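Type IV pilus assembly protein PilF (Thermus thermophilus HB8, PDB 5OIU) probably hydrolyses ATP as a hexameric AAA+ motor of the secretion ATPase family, powering assembly of type IV pili. Local coordinates at residues Phe11-Ile16 with Val83-Gly88; Thr158-Leu163 with Val180-Pro185; Asp338-His343 with Arg359-Lys364. All coordinates share one frame; numbering follows the deposited sequence.

The three contacts follow one another along the chain. Interaction 1, between 11-16 and 83-88, joins a helix to an edge strand of the antiparallel N-terminal sheet. Interaction 2, between 158-163 and 180-185, lies in the P-loop ATPase core, about 25 Å from interaction 1 between centres. The two meet where R84 NH2 packs 4.0 Å from E181 CD. Bound ATP lies about 4 Å from the side chain of Y182 in interaction 2 and about 13 Å from that of Y85 in interaction 1. Interaction 3, between 338-343 and 359-364, is a surface contact across the chain's centre from interaction 1, and its nearest atoms are about 14 Å from interaction 2.

Interaction 1 of 3, residues Phe11-Ile16 with Val83-Gly88; sequences FVKQVI and VRYREG
Y85 reaches toward helix 6-22 with its ring anti to the backbone N (chi1 -168°), and I16 meets it with CG2, likewise anti to its own backbone N. This is helix-on-sheet packing: helical segment 11-16 crosses strand segment 83-87, part of an outermost strand of the six-stranded antiparallel sheet, at a right angle (-90°), with the axes of these two segments 10.8 Å apart. I16 CG2 sits almost directly over the centre of the Y85 ring, 3.6 Å from the centroid, in a CH-pi contact. CD1 of the same isoleucine reaches toward the CD1-CE1 side of the ring. The phenol oxygen comes up against the helix backbone, with Y85 OH 3.2 Å from K13 CA, while K13 CG approaches the ring at its edge. M67 of helix 57-67 touches both I16 and Y85, adding a third element to this apolar patch, and L94 of strand 90-101 packs on Y85. Toward the outer margin, the extended K13 chain runs past the hydroxyl and crosses the side chain of E87 at about a right angle. E87 is bent at chi2 (-72°), and its OE1 receives K13 NZ in a weak, 3.3 Å hydrogen-bonded salt bridge.

Interaction 2 of 3, residues Thr158-Leu163 with Val180-Pro185; sequences TTFSIL and VEYEIP
The helical segment 158-163 and the irregular segment 180-185 come nearest through F160 and I184, whose CA atoms stand 8.0 Å apart. F160 points from the helix toward the loop and takes the largest share of the contact. At one side of its ring, I184 CD1 lies at the edge and in the ring plane, 3.7 Å from F160 CD1. The same methyl also lies 3.5 Å from F160 O, so the tip of the isoleucine touches both the ring and the backbone of one residue. In I184, chi1 (-69°) sets CG1 anti to the carbonyl carbon and the extended chi2 (-155°) carries CD1 on to the helix, where L163 CB adds a looser contact one turn on. Across the ring, F160 CD2 meets Y182 CD1 at 4.0 Å. The two rings pair obliquely, their centroids 5.6 Å apart and their planes inclined at 48°. Y182, F160 and I184 thus form a small apolar cluster linking the helix to the loop.

The helix is the one that follows the Walker A P-loop, whose G154, K155 and S156 belong to the ATP pocket. The side chain of Y182 approaches the bound nucleotide to about 4 Å, and A115, which is in the ATP pocket, touches the Y182 side chain. F160 and L163 also pack on M216 of strand 214-217, and F160 on Q189 of strand 188-191, so the side chains of helix and loop meet over these two strands of the mixed sheet.

Interaction 3 of 3, residues Asp338-His343 with Arg359-Lys364; sequences DDEIRH and RRKGMK
E340 and K361 face each other across the contact, and the close packing here is done by the aliphatic part of the lysine. K361 CD lies 3.1 Å from E340 OE1 and also close to D338 OD2, held between two carboxylates. Bends at chi3 (67°) and chi4 then turn NZ out past both carboxylates. The amino group of K361 is held more loosely: NZ remains 3.7 Å from E340 OE1, a long salt bridge, and 4.6 Å from D338 OD2, beyond salt-bridge range.

The two carboxylates have different tasks. D338 is the N-cap of helix 339-347, and its OD1 accepts from two backbone amides, weakly from E340 N and more squarely from I341 N, which approaches nearly along the C-O axis at 3.1 Å (N-H...O 164°). That leaves OD2 on the side of K361. At the other end of the contact, helix 351-360 finishes in a Schellman motif with G362 as its C-prime residue, where M363 N bonds to A358 O and G362 N to R359 O. One helix start thus meets one helix end, with K361 at the point where helical geometry is lost.

Toward the solvent side, exposed R360 approaches E340 at about a right angle and completes a salt-bridge network with E340 and K361. Its NH2 meets E340 OE2 at the guanidinium edge in a very short, bent contact of doubtful exact length, the two planar groups being 35° apart. I357 of helix 351-360 also touches E340, while on the inner side buried I341 and M363 both pack on L335 of strand 328-336.

Interaction 1 of 3, residues Phe11-Ile16 with Val83-Gly88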
loop_
_atom_site.group_PDB
_atom_site.type_symbol
_atom_site.label_atom_id
_atom_site.label_comp_id
_atom_site.label_asym_id
_atom_site.label_seq_id
_atom_site.Cartn_x
_atom_site.Cartn_y
_atom_site.Cartn_z
ATOM N N PHE C 11 17.203 43.437 -24.427
ATOM C CA PHE C 11 17.172 43.970 -23.072
ATOM C C PHE C 11 17.757 42.968 -22.080
ATOM O O PHE C 11 18.628 43.316 -21.272
ATOM C CB PHE C 11 15.745 44.340 -22.686
ATOM C CG PHE C 11 15.629 44.830 -21.284
ATOM C CD1 PHE C 11 15.938 46.146 -20.981
ATOM C CD2 PHE C 11 15.257 43.965 -20.257
ATOM C CE1 PHE C 11 15.857 46.610 -19.683
ATOM C CE2 PHE C 11 15.184 44.411 -18.967
ATOM C CZ PHE C 11 15.482 45.742 -18.676
ATOM N N VAL C 12 17.275 41.726 -22.115
ATOM C CA VAL C 12 17.789 40.724 -21.189
ATOM C C VAL C 12 19.305 40.667 -21.296
ATOM O O VAL C 12 20.022 40.784 -20.295
ATOM C CB VAL C 12 17.137 39.350 -21.449
ATOM C CG1 VAL C 12 17.707 38.287 -20.522
ATOM C CG2 VAL C 12 15.647 39.433 -21.248
ATOM N N LYS C 13 19.818 40.561 -22.526
ATOM C CA LYS C 13 21.259 40.440 -22.715
ATOM C C LYS C 13 21.998 41.658 -22.180
ATOM O O LYS C 13 23.155 41.547 -21.767
ATOM C CB LYS C 13 21.581 40.207 -24.190
ATOM C CG LYS C 13 21.325 38.758 -24.638
ATOM C CD LYS C 13 21.741 38.490 -26.088
ATOM C CE LYS C 13 21.424 37.042 -26.497
ATOM N NZ LYS C 13 21.694 36.759 -27.947
ATOM N N GLN C 14 21.341 42.813 -22.135
ATOM C CA GLN C 14 21.994 44.002 -21.603
ATOM C C GLN C 14 22.031 43.995 -20.081
ATOM O O GLN C 14 23.054 44.352 -19.485
ATOM C CB GLN C 14 21.289 45.265 -22.105
ATOM C CG GLN C 14 22.049 46.573 -21.858
ATOM C CD GLN C 14 21.403 47.777 -22.555
ATOM O OE1 GLN C 14 20.207 47.767 -22.866
ATOM N NE2 GLN C 14 22.198 48.818 -22.802
ATOM N N VAL C 15 20.933 43.609 -19.430
ATOM C CA VAL C 15 20.946 43.657 -17.974
ATOM C C VAL C 15 21.873 42.580 -17.448
ATOM O O VAL C 15 22.580 42.789 -16.452
ATOM C CB VAL C 15 19.511 43.564 -17.380
ATOM C CG1 VAL C 15 18.915 42.198 -17.497
ATOM C CG2 VAL C 15 19.504 43.982 -15.916
ATOM N N ILE C 16 21.958 41.448 -18.145
ATOM C CA ILE C 16 22.910 40.421 -17.745
ATOM C C ILE C 16 24.342 40.904 -17.977
ATOM O O ILE C 16 25.198 40.772 -17.091
ATOM C CB ILE C 16 22.610 39.088 -18.459
ATOM C CG1 ILE C 16 21.128 38.725 -18.282
ATOM C CG2 ILE C 16 23.536 37.956 -17.931
ATOM C CD1 ILE C 16 20.771 37.271 -18.581
ATOM N N VAL C 83 20.335 29.080 -16.059
ATOM C CA VAL C 83 20.615 29.747 -17.322
ATOM C C VAL C 83 22.125 29.782 -17.487
ATOM O O VAL C 83 22.823 30.430 -16.697
ATOM C CB VAL C 83 20.039 31.173 -17.354
ATOM C CG1 VAL C 83 20.435 31.862 -18.633
ATOM C CG2 VAL C 83 18.513 31.165 -17.187
ATOM N N ARG C 84 22.633 29.100 -18.503
ATOM C CA ARG C 84 24.072 29.124 -18.770
ATOM C C ARG C 84 24.328 30.157 -19.861
ATOM O O ARG C 84 24.303 29.858 -21.056
ATOM C CB ARG C 84 24.565 27.738 -19.131
ATOM C CG ARG C 84 23.940 26.721 -18.221
ATOM C CD ARG C 84 24.459 25.327 -18.434
ATOM N NE ARG C 84 24.419 24.558 -17.189
ATOM C CZ ARG C 84 23.309 24.032 -16.678
ATOM N NH1 ARG C 84 22.153 24.212 -17.305
ATOM N NH2 ARG C 84 23.356 23.333 -15.547
ATOM N N TYR C 85 24.579 31.391 -19.420
ATOM C CA TYR C 85 24.735 32.553 -20.289
ATOM C C TYR C 85 26.160 32.638 -20.829
ATOM O O TYR C 85 27.122 32.794 -20.064
ATOM C CB TYR C 85 24.383 33.812 -19.503
ATOM C CG TYR C 85 24.222 35.055 -20.328
ATOM C CD1 TYR C 85 23.029 35.328 -20.967
ATOM C CD2 TYR C 85 25.260 35.963 -20.455
ATOM C CE1 TYR C 85 22.873 36.465 -21.710
ATOM C CE2 TYR C 85 25.114 37.096 -21.196
ATOM C CZ TYR C 85 23.916 37.343 -21.826
ATOM O OH TYR C 85 23.762 38.489 -22.571
ATOM N N ARG C 86 26.293 32.552 -22.147
ATOM C CA ARG C 86 27.588 32.607 -22.818
ATOM C C ARG C 86 27.450 33.565 -23.998
ATOM O O ARG C 86 26.866 33.202 -25.027
ATOM C CB ARG C 86 28.025 31.210 -23.256
ATOM C CG ARG C 86 28.664 30.367 -22.136
ATOM C CD ARG C 86 27.684 29.381 -21.529
ATOM N NE ARG C 86 28.125 28.812 -20.248
ATOM C CZ ARG C 86 27.860 29.340 -19.053
ATOM N NH1 ARG C 86 27.175 30.465 -18.955
ATOM N NH2 ARG C 86 28.283 28.750 -17.947
ATOM N N GLU C 87 27.942 34.801 -23.815
ATOM C CA GLU C 87 28.030 35.809 -24.880
ATOM C C GLU C 87 29.416 36.442 -24.794
ATOM O O GLU C 87 29.666 37.264 -23.910
ATOM C CB GLU C 87 26.946 36.879 -24.763
ATOM C CG GLU C 87 25.512 36.369 -24.766
ATOM C CD GLU C 87 25.050 35.867 -26.131
ATOM O OE1 GLU C 87 24.856 36.693 -27.052
ATOM O OE2 GLU C 87 24.867 34.639 -26.276
ATOM N N GLY C 88 30.305 36.057 -25.710
ATOM C CA GLY C 88 31.631 36.656 -25.788
ATOM C C GLY C 88 32.416 36.434 -24.506
ATOM O O GLY C 88 32.663 35.293 -24.091
#

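Interaction 2 of 3, residues Thr158-Leu163 with Val180-Pro185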
loop_
_atom_site.group_PDB
_atom_site.type_symbol
_atom_site.label_atom_id
_atom_site.label_comp_id
_atom_site.label_asym_id
_atom_site.label_seq_id
_atom_site.Cartn_x
_atom_site.Cartn_y
_atom_site.Cartn_z
ATOM N N THR C 158 30.334 17.348 -6.905
ATOM C CA THR C 158 30.798 16.140 -6.223
ATOM C C THR C 158 31.003 14.992 -7.209
ATOM O O THR C 158 32.025 14.296 -7.163
ATOM C CB THR C 158 29.792 15.745 -5.137
ATOM O OG1 THR C 158 29.916 16.656 -4.047
ATOM C CG2 THR C 158 30.021 14.308 -4.643
ATOM N N THR C 159 30.049 14.811 -8.126
ATOM C CA THR C 159 30.094 13.708 -9.082
ATOM C C THR C 159 31.376 13.731 -9.907
ATOM O O THR C 159 32.052 12.705 -10.057
ATOM C CB THR C 159 28.870 13.780 -9.989
ATOM O OG1 THR C 159 27.697 13.411 -9.232
ATOM C CG2 THR C 159 29.048 12.884 -11.188
ATOM N N PHE C 160 31.741 14.907 -10.429
ATOM C CA PHE C 160 32.896 14.985 -11.315
ATOM C C PHE C 160 34.202 14.851 -10.554
ATOM O O PHE C 160 35.171 14.293 -11.086
ATOM C CB PHE C 160 32.842 16.272 -12.108
ATOM C CG PHE C 160 31.986 16.153 -13.301
ATOM C CD1 PHE C 160 32.477 15.563 -14.458
ATOM C CD2 PHE C 160 30.661 16.547 -13.254
ATOM C CE1 PHE C 160 31.665 15.415 -15.574
ATOM C CE2 PHE C 160 29.844 16.406 -14.366
ATOM C CZ PHE C 160 30.346 15.842 -15.529
ATOM N N SER C 161 34.236 15.329 -9.309
ATOM C CA SER C 161 35.349 15.013 -8.426
ATOM C C SER C 161 35.553 13.505 -8.307
ATOM O O SER C 161 36.686 13.018 -8.377
ATOM C CB SER C 161 35.095 15.626 -7.059
ATOM O OG SER C 161 36.243 15.514 -6.257
ATOM N N ILE C 162 34.462 12.753 -8.121
ATOM C CA ILE C 162 34.546 11.294 -8.080
ATOM C C ILE C 162 35.215 10.767 -9.347
ATOM O O ILE C 162 36.251 10.088 -9.297
ATOM C CB ILE C 162 33.145 10.682 -7.903
ATOM C CG1 ILE C 162 32.548 11.061 -6.547
ATOM C CG2 ILE C 162 33.190 9.164 -8.127
ATOM C CD1 ILE C 162 31.245 10.357 -6.254
ATOM N N LEU C 163 34.620 11.089 -10.505
ATOM C CA LEU C 163 35.147 10.663 -11.797
ATOM C C LEU C 163 36.610 11.071 -11.982
ATOM O O LEU C 163 37.391 10.334 -12.592
ATOM C CB LEU C 163 34.279 11.237 -12.922
ATOM C CG LEU C 163 32.813 10.772 -13.016
ATOM C CD1 LEU C 163 32.194 11.216 -14.328
ATOM C CD2 LEU C 163 32.648 9.252 -12.834
ATOM N N VAL C 180 25.836 18.831 -20.793
ATOM C CA VAL C 180 27.228 18.640 -20.400
ATOM C C VAL C 180 27.773 19.976 -19.908
ATOM O O VAL C 180 27.765 20.970 -20.646
ATOM C CB VAL C 180 28.063 18.100 -21.569
ATOM C CG1 VAL C 180 29.534 18.243 -21.266
ATOM C CG2 VAL C 180 27.735 16.649 -21.823
ATOM N N GLU C 181 28.310 19.985 -18.702
ATOM C CA GLU C 181 28.845 21.217 -18.082
ATOM C C GLU C 181 30.369 21.228 -18.170
ATOM O O GLU C 181 30.917 21.896 -19.012
ATOM C CB GLU C 181 28.495 21.230 -16.599
ATOM C CG GLU C 181 27.053 21.542 -16.285
ATOM C CD GLU C 181 26.672 21.256 -14.845
ATOM O OE1 GLU C 181 27.015 22.046 -13.991
ATOM O OE2 GLU C 181 26.043 20.246 -14.594
ATOM N N TYR C 182 31.022 20.539 -17.287
ATOM C CA TYR C 182 32.466 20.497 -17.287
ATOM C C TYR C 182 32.977 19.546 -18.365
ATOM O O TYR C 182 32.263 18.656 -18.838
ATOM C CB TYR C 182 32.978 20.059 -15.913
ATOM C CG TYR C 182 32.355 20.807 -14.743
ATOM C CD1 TYR C 182 31.105 20.446 -14.238
ATOM C CD2 TYR C 182 33.029 21.864 -14.128
ATOM C CE1 TYR C 182 30.534 21.132 -13.160
ATOM C CE2 TYR C 182 32.470 22.559 -13.044
ATOM C CZ TYR C 182 31.225 22.193 -12.566
ATOM O OH TYR C 182 30.672 22.884 -11.493
ATOM N N GLU C 183 34.237 19.765 -18.760
ATOM C CA GLU C 183 35.008 18.872 -19.627
ATOM C C GLU C 183 36.138 18.277 -18.798
ATOM O O GLU C 183 37.025 19.007 -18.343
ATOM C CB GLU C 183 35.581 19.621 -20.825
ATOM C CG GLU C 183 34.594 20.517 -21.522
ATOM C CD GLU C 183 33.953 19.828 -22.709
ATOM O OE1 GLU C 183 34.112 20.341 -23.845
ATOM O OE2 GLU C 183 33.312 18.769 -22.504
ATOM N N ILE C 184 36.102 16.969 -18.598
ATOM C CA ILE C 184 37.197 16.228 -17.975
ATOM C C ILE C 184 37.989 15.537 -19.081
ATOM O O ILE C 184 37.383 14.880 -19.945
ATOM C CB ILE C 184 36.692 15.191 -16.945
ATOM C CG1 ILE C 184 36.102 15.851 -15.691
ATOM C CG2 ILE C 184 37.824 14.260 -16.516
ATOM C CD1 ILE C 184 36.157 14.954 -14.413
ATOM N N PRO C 185 39.319 15.646 -19.086
ATOM C CA PRO C 185 40.124 14.870 -20.032
ATOM C C PRO C 185 39.856 13.381 -19.895
ATOM O O PRO C 185 39.745 12.851 -18.787
ATOM C CB PRO C 185 41.555 15.203 -19.615
ATOM C CG PRO C 185 41.436 15.476 -18.137
ATOM C CD PRO C 185 40.164 16.276 -18.054
#

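Interaction 3 of 3, residues Asp338-His343 with Arg359-Lys364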
loop_
_atom_site.group_PDB
_atom_site.type_symbol
_atom_site.label_atom_id
_atom_site.label_comp_id
_atom_site.label_asym_id
_atom_site.label_seq_id
_atom_site.Cartn_x
_atom_site.Cartn_y
_atom_site.Cartn_z
ATOM N N ASP C 338 24.597 -2.154 3.555
ATOM C CA ASP C 338 25.086 -3.447 4.027
ATOM C C ASP C 338 23.962 -4.474 3.962
ATOM O O ASP C 338 22.908 -4.232 3.368
ATOM C CB ASP C 338 25.658 -3.363 5.439
ATOM C CG ASP C 338 24.704 -2.691 6.407
ATOM O OD1 ASP C 338 23.516 -3.106 6.477
ATOM O OD2 ASP C 338 25.154 -1.740 7.088
ATOM N N ASP C 339 24.205 -5.641 4.563
ATOM C CA ASP C 339 23.221 -6.718 4.508
ATOM C C ASP C 339 21.914 -6.283 5.145
ATOM O O ASP C 339 20.825 -6.590 4.636
ATOM C CB ASP C 339 23.750 -7.966 5.209
ATOM C CG ASP C 339 25.225 -8.173 4.994
ATOM O OD1 ASP C 339 25.589 -8.636 3.888
ATOM O OD2 ASP C 339 26.009 -7.857 5.921
ATOM N N GLU C 340 22.002 -5.546 6.254
ATOM C CA GLU C 340 20.799 -5.183 6.990
ATOM C C GLU C 340 19.921 -4.250 6.169
ATOM O O GLU C 340 18.704 -4.460 6.064
ATOM C CB GLU C 340 21.176 -4.552 8.324
ATOM C CG GLU C 340 20.191 -4.894 9.404
ATOM C CD GLU C 340 20.513 -4.192 10.696
ATOM O OE1 GLU C 340 21.699 -3.826 10.881
ATOM O OE2 GLU C 340 19.581 -4.002 11.513
ATOM N N ILE C 341 20.528 -3.217 5.567
ATOM C CA ILE C 341 19.781 -2.309 4.700
ATOM C C ILE C 341 19.212 -3.062 3.504
ATOM O O ILE C 341 18.031 -2.915 3.159
ATOM C CB ILE C 341 20.674 -1.141 4.256
ATOM C CG1 ILE C 341 20.933 -0.214 5.434
ATOM C CG2 ILE C 341 20.025 -0.393 3.114
ATOM C CD1 ILE C 341 22.303 0.417 5.399
ATOM N N ARG C 342 20.050 -3.878 2.849
ATOM C CA ARG C 342 19.574 -4.729 1.761
ATOM C C ARG C 342 18.356 -5.511 2.208
ATOM O O ARG C 342 17.319 -5.518 1.538
ATOM C CB ARG C 342 20.690 -5.676 1.296
ATOM C CG ARG C 342 21.550 -5.108 0.178
ATOM C CD ARG C 342 22.592 -6.073 -0.312
ATOM N NE ARG C 342 23.922 -5.464 -0.319
ATOM C CZ ARG C 342 24.843 -5.675 0.620
ATOM N NH1 ARG C 342 24.583 -6.485 1.635
ATOM N NH2 ARG C 342 26.029 -5.083 0.544
ATOM N N HIS C 343 18.461 -6.132 3.382
ATOM C CA HIS C 343 17.336 -6.845 3.976
ATOM C C HIS C 343 16.130 -5.916 4.177
ATOM O O HIS C 343 14.982 -6.310 3.921
ATOM C CB HIS C 343 17.827 -7.490 5.283
ATOM C CG HIS C 343 16.788 -8.262 6.030
ATOM N ND1 HIS C 343 15.650 -8.765 5.434
ATOM C CD2 HIS C 343 16.722 -8.621 7.335
ATOM C CE1 HIS C 343 14.924 -9.395 6.341
ATOM N NE2 HIS C 343 15.555 -9.325 7.501
ATOM N N ARG C 359 21.432 4.776 10.659
ATOM C CA ARG C 359 21.991 5.597 11.721
ATOM C C ARG C 359 22.543 4.732 12.840
ATOM O O ARG C 359 23.573 5.063 13.441
ATOM C CB ARG C 359 20.928 6.548 12.253
ATOM C CG ARG C 359 20.797 7.778 11.447
ATOM C CD ARG C 359 20.872 8.924 12.365
ATOM N NE ARG C 359 19.658 9.005 13.149
ATOM C CZ ARG C 359 19.514 9.803 14.197
ATOM N NH1 ARG C 359 20.519 10.589 14.578
ATOM N NH2 ARG C 359 18.363 9.819 14.854
ATOM N N ARG C 360 21.859 3.622 13.137
ATOM C CA ARG C 360 22.313 2.727 14.195
ATOM C C ARG C 360 23.676 2.134 13.853
ATOM O O ARG C 360 24.615 2.209 14.656
ATOM C CB ARG C 360 21.271 1.629 14.426
ATOM C CG ARG C 360 21.390 0.942 15.778
ATOM C CD ARG C 360 20.235 -0.021 16.036
ATOM N NE ARG C 360 19.709 -0.658 14.824
ATOM C CZ ARG C 360 20.365 -1.547 14.072
ATOM N NH1 ARG C 360 21.608 -1.923 14.371
ATOM N NH2 ARG C 360 19.770 -2.052 12.997
ATOM N N LYS C 361 23.814 1.571 12.641
ATOM C CA LYS C 361 25.100 1.069 12.125
ATOM C C LYS C 361 26.138 2.179 11.921
ATOM O O LYS C 361 27.206 1.904 11.357
ATOM C CB LYS C 361 24.881 0.301 10.820
ATOM C CG LYS C 361 23.722 -0.681 10.907
ATOM C CD LYS C 361 23.783 -1.784 9.846
ATOM C CE LYS C 361 24.974 -2.748 10.033
ATOM N NZ LYS C 361 25.309 -3.069 11.447
ATOM N N GLY C 362 25.890 3.417 12.321
ATOM C CA GLY C 362 26.915 4.432 12.373
ATOM C C GLY C 362 26.922 5.528 11.303
ATOM O O GLY C 362 27.956 6.180 11.134
ATOM N N MET C 363 25.816 5.755 10.599
ATOM C CA MET C 363 25.748 6.853 9.642
ATOM C C MET C 363 25.454 8.167 10.344
ATOM O O MET C 363 24.470 8.262 11.091
ATOM C CB MET C 363 24.665 6.604 8.606
ATOM C CG MET C 363 24.400 7.807 7.744
ATOM S SD MET C 363 23.043 7.473 6.631
ATOM C CE MET C 363 21.736 8.405 7.421
ATOM N N LYS C 364 26.298 9.178 10.099
ATOM C CA LYS C 364 26.000 10.533 10.542
ATOM C C LYS C 364 25.031 11.215 9.579
ATOM O O LYS C 364 25.116 11.038 8.354
ATOM C CB LYS C 364 27.275 11.361 10.661
ATOM C CG LYS C 364 28.334 10.725 11.517
ATOM C CD LYS C 364 28.903 11.707 12.532
ATOM C CE LYS C 364 29.279 10.996 13.847
ATOM N NZ LYS C 364 28.130 10.859 14.812
#